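Local atomic coordinates of transcobalamin-1 (Homo sapiens, PDB entry 4KKI), a protein that binds vitamin B12 (cobalamin) with femtomolar affinity, carries it, and protects it from the acid of the stomach. Residues Q73-Q78 and I99-V104; E226-E231 and Q249-S254; N235-N240 and L269-T274. All coordinates share one frame; numbering follows the deposited sequence.

Contact 1 (Q73-Q78 and I99-V104); sequences QKMIQQ and ILALGV
Met75 reaches Ala101 because its side chain starts straight and then bends: CG stands anti to the backbone N (chi1 -178°), the chain runs on extended through chi2, and chi3 of 63° folds the methyl round the sulfur. SD therefore arrives over the methyl of Ala101, 3.7 Å from its CB, while CE is turned aside toward Leu102 and stops 4.1 Å from CD2 of that residue. Leu102 answers from the other helix. Its CB does not aim at 73-78, but with CG beside the backbone N the branch swings across and CD2 faces two neighbours on the same side, the Met75 methyl and the end of Ile76, whose CD1 lies 4.0 Å from Leu102 CD2. In Ile76 it is the bend at chi2 (-59°) that sends CD1 across.

The touching groups are all apolar, and the contact is dispersive packing. The thioether covers nearly half of the 9.0 Å between the CA atoms of Met75 and Ala101. Just beyond Leu102 the helix stops: Gly103 leaves helical angles, and its N still donates to Leu100 O at 3.2 Å.

The two segments belong to consecutive helices, 69-85 and 92-102, which run in roughly opposite directions as a helical hairpin of the alpha domain. Helix 55-63 closes one flank, with Val55 and Val58 against Met75 and Leu59 against Ala101. Around Leu102 pack Leu112 and Ile113 of helix 111-115 and Leu118 of helix 118-135.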
# COMPACT_ATOMS: atom_id res chain seq x y z
N GLN A 73 6.03 -12.83 16.54
CA GLN A 73 5.36 -12.75 17.83
C GLN A 73 4.54 -11.47 17.95
O GLN A 73 3.43 -11.48 18.49
CB GLN A 73 6.37 -12.82 18.97
CG GLN A 73 7.07 -14.16 19.09
CD GLN A 73 8.27 -14.12 20.02
OE1 GLN A 73 8.96 -15.13 20.20
NE2 GLN A 73 8.54 -12.96 20.60
N LYS A 74 5.09 -10.38 17.45
CA LYS A 74 4.39 -9.10 17.47
C LYS A 74 3.11 -9.18 16.65
O LYS A 74 2.07 -8.67 17.07
CB LYS A 74 5.28 -7.97 16.95
CG LYS A 74 4.60 -6.61 16.98
CD LYS A 74 5.48 -5.52 16.37
CE LYS A 74 4.75 -4.19 16.35
NZ LYS A 74 5.50 -3.15 15.59
N MET A 75 3.20 -9.81 15.49
CA MET A 75 2.05 -9.88 14.59
C MET A 75 0.92 -10.70 15.19
O MET A 75 -0.25 -10.31 15.12
CB MET A 75 2.44 -10.46 13.23
CG MET A 75 1.28 -10.50 12.25
SD MET A 75 1.57 -11.52 10.79
CE MET A 75 1.76 -13.14 11.53
N ILE A 76 1.27 -11.84 15.78
CA ILE A 76 0.29 -12.72 16.41
C ILE A 76 -0.43 -11.98 17.53
O ILE A 76 -1.65 -12.08 17.67
CB ILE A 76 0.94 -14.00 16.96
CG1 ILE A 76 1.56 -14.81 15.82
CG2 ILE A 76 -0.08 -14.85 17.71
CD1 ILE A 76 0.57 -15.23 14.75
N GLN A 77 0.33 -11.24 18.33
CA GLN A 77 -0.22 -10.44 19.41
C GLN A 77 -1.20 -9.40 18.87
O GLN A 77 -2.28 -9.21 19.44
CB GLN A 77 0.91 -9.76 20.19
CG GLN A 77 0.43 -8.90 21.35
CD GLN A 77 1.56 -8.18 22.05
OE1 GLN A 77 2.73 -8.32 21.67
NE2 GLN A 77 1.23 -7.40 23.07
N GLN A 78 -0.83 -8.75 17.78
CA GLN A 78 -1.72 -7.77 17.15
C GLN A 78 -2.98 -8.44 16.61
O GLN A 78 -4.09 -7.93 16.77
CB GLN A 78 -1.01 -7.03 16.01
CG GLN A 78 0.07 -6.06 16.48
CD GLN A 78 0.71 -5.32 15.32
OE1 GLN A 78 0.58 -5.71 14.16
NE2 GLN A 78 1.41 -4.23 15.63
N ILE A 99 -5.01 -12.35 6.76
CA ILE A 99 -5.18 -13.67 6.17
C ILE A 99 -3.99 -14.02 5.28
O ILE A 99 -3.49 -15.15 5.33
CB ILE A 99 -6.50 -13.74 5.36
CG1 ILE A 99 -7.69 -13.52 6.29
CG2 ILE A 99 -6.61 -15.08 4.64
CD1 ILE A 99 -9.04 -13.50 5.59
N LEU A 100 -3.53 -13.06 4.49
CA LEU A 100 -2.39 -13.28 3.60
C LEU A 100 -1.13 -13.59 4.40
O LEU A 100 -0.41 -14.54 4.10
CB LEU A 100 -2.15 -12.08 2.69
CG LEU A 100 -3.24 -11.76 1.66
CD1 LEU A 100 -2.92 -10.46 0.93
CD2 LEU A 100 -3.40 -12.91 0.67
N ALA A 101 -0.88 -12.78 5.43
CA ALA A 101 0.29 -12.98 6.28
C ALA A 101 0.26 -14.32 7.01
O ALA A 101 1.30 -14.96 7.18
CB ALA A 101 0.41 -11.84 7.28
N LEU A 102 -0.92 -14.75 7.44
CA LEU A 102 -1.05 -16.00 8.18
C LEU A 102 -0.98 -17.22 7.28
O LEU A 102 -0.72 -18.33 7.75
CB LEU A 102 -2.36 -16.02 8.98
CG LEU A 102 -2.44 -15.15 10.24
CD1 LEU A 102 -3.86 -15.13 10.79
CD2 LEU A 102 -1.46 -15.64 11.30
N GLY A 103 -1.20 -17.03 5.98
CA GLY A 103 -1.29 -18.15 5.07
C GLY A 103 -0.36 -18.11 3.88
O GLY A 103 -0.67 -18.68 2.83
N VAL A 104 0.78 -17.43 4.02
CA VAL A 104 1.80 -17.40 2.96
C VAL A 104 2.20 -18.83 2.62
O VAL A 104 2.37 -19.19 1.46
CB VAL A 104 3.05 -16.61 3.39
CG1 VAL A 104 4.08 -16.59 2.27
CG2 VAL A 104 2.68 -15.20 3.79

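Contact 2 (E226-E231 and Q249-S254); sequences EKILSE and QALFVS
Ile228 and Leu251 mark the closest backbone approach, with CA atoms 8.6 Å apart, where the late part of helix 213-229 passes the late part of helix 244-252. In 226-231 the carbonyl O of Glu226 is gripped twice by Ser230, through its N at 2.9 Å and through its OG at 2.7 Å, the two donors coming from opposite faces of the carbonyl plane and the hydroxyl lying 37° out of it.

Between the helices the contact is made by aliphatic branches. Ile228 points its CB at the partner, and its CG1-CD1 arm, extended by a chi2 of 175°, sets CD1 4.1 Å from the methyl of Ala250. Both segments lie in the alpha domain, an alpha6-alpha6 helical barrel, and this is helix-to-helix packing within its wall, about 12 Å from the bound cyanocobalamin at the Ile228 side chain.

Leu251 works with both prongs of its fork. CD1 meets CD2 of Leu229 at 3.8 Å, and CD2 lies 4.2 Å from Leu229 CG, with CG2 of Ile228 a looser neighbour. These two leucine side chains cross obliquely, Leu229 swinging in from the flank of its helix. Phe183 and Ile238 also pack on Ile228, Trp263 on Leu251, and Val192 of helix 185-203 on Ala250.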
# COMPACT_ATOMS: atom_id res chain seq x y z
N GLU A 226 -1.38 -1.08 -19.13
CA GLU A 226 -1.06 0.09 -19.95
C GLU A 226 -1.03 1.37 -19.11
O GLU A 226 -0.12 2.18 -19.26
CB GLU A 226 -2.07 0.21 -21.09
CG GLU A 226 -2.01 -0.95 -22.07
CD GLU A 226 -3.22 -1.01 -22.97
OE1 GLU A 226 -4.19 -0.27 -22.73
OE2 GLU A 226 -3.20 -1.82 -23.93
N LYS A 227 -2.02 1.53 -18.24
CA LYS A 227 -2.08 2.70 -17.35
C LYS A 227 -0.93 2.70 -16.35
O LYS A 227 -0.42 3.76 -15.99
CB LYS A 227 -3.42 2.76 -16.61
CG LYS A 227 -4.62 2.97 -17.50
CD LYS A 227 -5.92 2.85 -16.71
CE LYS A 227 -7.13 3.08 -17.59
NZ LYS A 227 -7.19 4.48 -18.09
N ILE A 228 -0.54 1.52 -15.89
CA ILE A 228 0.59 1.40 -14.98
C ILE A 228 1.88 1.82 -15.68
O ILE A 228 2.64 2.65 -15.16
CB ILE A 228 0.73 -0.03 -14.42
CG1 ILE A 228 -0.35 -0.30 -13.38
CG2 ILE A 228 2.10 -0.23 -13.78
CD1 ILE A 228 -0.37 -1.73 -12.87
N LEU A 229 2.12 1.27 -16.87
CA LEU A 229 3.32 1.59 -17.64
C LEU A 229 3.35 3.05 -18.10
O LEU A 229 4.42 3.61 -18.31
CB LEU A 229 3.44 0.66 -18.84
CG LEU A 229 3.92 -0.76 -18.53
CD1 LEU A 229 3.79 -1.66 -19.75
CD2 LEU A 229 5.35 -0.73 -18.04
N SER A 230 2.18 3.66 -18.24
CA SER A 230 2.09 5.06 -18.63
C SER A 230 2.61 5.98 -17.54
O SER A 230 2.87 7.16 -17.78
CB SER A 230 0.64 5.44 -18.97
OG SER A 230 0.19 4.75 -20.12
N GLU A 231 2.75 5.44 -16.33
CA GLU A 231 3.24 6.22 -15.20
C GLU A 231 4.71 5.93 -14.93
O GLU A 231 5.24 6.34 -13.90
CB GLU A 231 2.40 5.94 -13.95
CG GLU A 231 0.91 6.20 -14.11
CD GLU A 231 0.57 7.68 -14.24
OE1 GLU A 231 1.40 8.53 -13.87
OE2 GLU A 231 -0.54 7.98 -14.73
N GLN A 249 5.49 -6.19 -9.14
CA GLN A 249 4.74 -7.43 -8.93
C GLN A 249 3.66 -7.59 -10.00
O GLN A 249 3.54 -8.66 -10.61
CB GLN A 249 4.07 -7.45 -7.55
CG GLN A 249 5.01 -7.59 -6.38
CD GLN A 249 4.26 -7.88 -5.09
OE1 GLN A 249 3.29 -8.64 -5.07
NE2 GLN A 249 4.70 -7.25 -4.00
N ALA A 250 2.90 -6.53 -10.21
CA ALA A 250 1.83 -6.54 -11.20
C ALA A 250 2.36 -6.84 -12.60
O ALA A 250 1.76 -7.60 -13.35
CB ALA A 250 1.08 -5.22 -11.18
N LEU A 251 3.50 -6.23 -12.94
CA LEU A 251 4.11 -6.45 -14.25
C LEU A 251 4.76 -7.84 -14.35
O LEU A 251 4.84 -8.41 -15.43
CB LEU A 251 5.13 -5.36 -14.57
CG LEU A 251 4.58 -3.93 -14.72
CD1 LEU A 251 5.70 -2.96 -15.04
CD2 LEU A 251 3.50 -3.87 -15.79
N PHE A 252 5.22 -8.35 -13.21
CA PHE A 252 5.79 -9.70 -13.15
C PHE A 252 4.80 -10.75 -13.64
O PHE A 252 5.17 -11.67 -14.37
CB PHE A 252 6.20 -10.06 -11.71
CG PHE A 252 7.52 -9.49 -11.28
CD1 PHE A 252 8.27 -8.71 -12.15
CD2 PHE A 252 8.01 -9.73 -10.01
CE1 PHE A 252 9.49 -8.19 -11.75
CE2 PHE A 252 9.23 -9.22 -9.61
CZ PHE A 252 9.97 -8.44 -10.48
N VAL A 253 3.53 -10.60 -13.25
CA VAL A 253 2.52 -11.61 -13.53
C VAL A 253 1.69 -11.29 -14.76
O VAL A 253 0.77 -12.04 -15.10
CB VAL A 253 1.58 -11.81 -12.32
CG1 VAL A 253 2.39 -12.09 -11.06
CG2 VAL A 253 0.69 -10.59 -12.13
N SER A 254 2.00 -10.19 -15.44
CA SER A 254 1.20 -9.76 -16.58
C SER A 254 2.03 -9.49 -17.84
O SER A 254 1.82 -8.51 -18.54
CB SER A 254 0.36 -8.53 -16.21
OG SER A 254 1.18 -7.45 -15.77

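Contact 3 (N235-N240 and L269-T274); sequences NGLIGN and LNTVLT
Thr271 faces the 235-240 loop with both arms of its side chain, the methyl meeting Leu237 and the hydroxyl meeting the backbone of Asn235. The tight part lies on the Leu237 side. CD2 of Leu237 settles 3.8 Å from CG2 of Thr271 and 4.1 Å from CG2 of Val272, so one leucine methyl sits in the corner formed by two branched residues one step apart on helix 265-277. Thr244 of helix 244-252 also touches Leu237 and Val272, and this side is buried.

Toward solvent the packing thins. The side chain of the exposed Asn235 comes no closer than CG, 4.2 Å from the Thr271 CG2, the two side chains at about a right angle. A chi1 of 57° folds its amide back over its own loop, where OD1 accepts from Leu237 N at 3.2 Å in an Asx turn, the donor 41° above the carbonyl plane. Gly236 completes the turn at backbone angles where a CB would jam against the carbonyl before it.

Across the contact, Thr271 OG1 donates to Asn235 O; the modelled 2.4 Å is too short to be taken literally. Gln267 O, one helical turn back, is a second possible acceptor for the same hydroxyl, whose single proton the two carbonyls would have to share or compete for. Replacing Thr271 by an alanine removes hydroxyl and CG2 together, which would probably leave Asn235 O without its mate on the helix and open a gap beside CD2 of Leu237.

Farther along the loop, Asn240 hydrogen-bonds cyanocobalamin through ND2. Near the start of the segment leading to that ligand-binding residue, the threonine methyl covers a leucine, while its hydroxyl would offer the loop carbonyl a polar link that the short distance leaves doubtful.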
# COMPACT_ATOMS: atom_id res chain seq x y z
N ASN A 235 13.63 7.38 -15.05
CA ASN A 235 14.62 6.62 -14.28
C ASN A 235 14.21 5.18 -13.98
O ASN A 235 14.93 4.45 -13.31
CB ASN A 235 14.96 7.36 -12.98
CG ASN A 235 13.74 7.61 -12.11
OD1 ASN A 235 12.64 7.12 -12.40
ND2 ASN A 235 13.92 8.38 -11.05
N GLY A 236 13.04 4.77 -14.48
CA GLY A 236 12.60 3.40 -14.33
C GLY A 236 11.54 3.22 -13.25
O GLY A 236 10.89 2.17 -13.18
N LEU A 237 11.38 4.23 -12.40
CA LEU A 237 10.35 4.20 -11.38
C LEU A 237 8.97 4.19 -12.03
O LEU A 237 8.77 4.80 -13.09
CB LEU A 237 10.48 5.40 -10.44
CG LEU A 237 11.70 5.42 -9.52
CD1 LEU A 237 11.63 6.59 -8.55
CD2 LEU A 237 11.83 4.10 -8.77
N ILE A 238 8.04 3.48 -11.42
CA ILE A 238 6.69 3.37 -11.95
C ILE A 238 5.71 3.99 -10.96
O ILE A 238 5.40 3.40 -9.92
CB ILE A 238 6.32 1.91 -12.23
CG1 ILE A 238 7.43 1.22 -13.02
CG2 ILE A 238 5.00 1.83 -12.97
CD1 ILE A 238 7.27 -0.27 -13.13
N GLY A 239 5.21 5.17 -11.30
CA GLY A 239 4.49 6.00 -10.35
C GLY A 239 5.52 6.81 -9.58
O GLY A 239 6.20 7.66 -10.15
N ASN A 240 5.63 6.55 -8.28
CA ASN A 240 6.72 7.11 -7.50
C ASN A 240 7.56 6.00 -6.88
O ASN A 240 7.40 4.83 -7.22
CB ASN A 240 6.21 8.08 -6.43
CG ASN A 240 5.24 7.44 -5.46
OD1 ASN A 240 5.20 6.22 -5.31
ND2 ASN A 240 4.45 8.27 -4.78
N LEU A 269 14.79 -1.96 -11.25
CA LEU A 269 15.42 -2.60 -10.10
C LEU A 269 16.62 -1.80 -9.60
O LEU A 269 16.76 -1.56 -8.40
CB LEU A 269 15.85 -4.03 -10.47
CG LEU A 269 16.66 -4.81 -9.43
CD1 LEU A 269 15.86 -5.01 -8.16
CD2 LEU A 269 17.09 -6.15 -10.01
N ASN A 270 17.49 -1.39 -10.52
CA ASN A 270 18.69 -0.63 -10.17
C ASN A 270 18.38 0.70 -9.49
O ASN A 270 19.01 1.07 -8.50
CB ASN A 270 19.57 -0.39 -11.41
CG ASN A 270 20.20 -1.67 -11.92
OD1 ASN A 270 20.33 -2.65 -11.19
ND2 ASN A 270 20.60 -1.66 -13.19
N THR A 271 17.40 1.42 -10.04
CA THR A 271 16.98 2.69 -9.46
C THR A 271 16.43 2.50 -8.05
O THR A 271 16.74 3.28 -7.14
CB THR A 271 15.92 3.37 -10.34
OG1 THR A 271 16.48 3.66 -11.63
CG2 THR A 271 15.43 4.66 -9.71
N VAL A 272 15.64 1.45 -7.85
CA VAL A 272 15.11 1.14 -6.53
C VAL A 272 16.24 0.84 -5.54
O VAL A 272 16.23 1.34 -4.42
CB VAL A 272 14.11 -0.04 -6.58
CG1 VAL A 272 13.72 -0.47 -5.17
CG2 VAL A 272 12.88 0.36 -7.38
N LEU A 273 17.21 0.03 -5.97
CA LEU A 273 18.35 -0.30 -5.12
C LEU A 273 19.12 0.95 -4.71
O LEU A 273 19.62 1.05 -3.58
CB LEU A 273 19.28 -1.30 -5.82
CG LEU A 273 18.74 -2.71 -6.05
CD1 LEU A 273 19.72 -3.54 -6.86
CD2 LEU A 273 18.42 -3.39 -4.72
N THR A 274 19.22 1.90 -5.63
CA THR A 274 19.87 3.18 -5.34
C THR A 274 19.10 3.93 -4.27
O THR A 274 19.69 4.51 -3.36
CB THR A 274 19.96 4.05 -6.60
OG1 THR A 274 20.73 3.36 -7.60
CG2 THR A 274 20.63 5.37 -6.28

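How the contacts relate
All three contacts lie in the alpha domain of the cobalamin carrier. Contact 1, between helices 69-85 and 92-102, closes in the chain before the others open, and its centre is 28 Å from that of contact 2 and 29 Å from that of contact 3. Contacts 2 and 3 interleave: 226-231, 235-240, 249-254 and 269-274 follow in that order, with centres 14 Å apart. They touch directly, Glu231 O lying 2.8 Å from Gly239 N in a probable hydrogen bond, while Ile238 packs on Leu251. The loop of contact 3, which carries ligand-binding Asn240, is therefore braced by three successive helices, 213-229, 244-252 and 265-277, whereas contact 1 is remote from it.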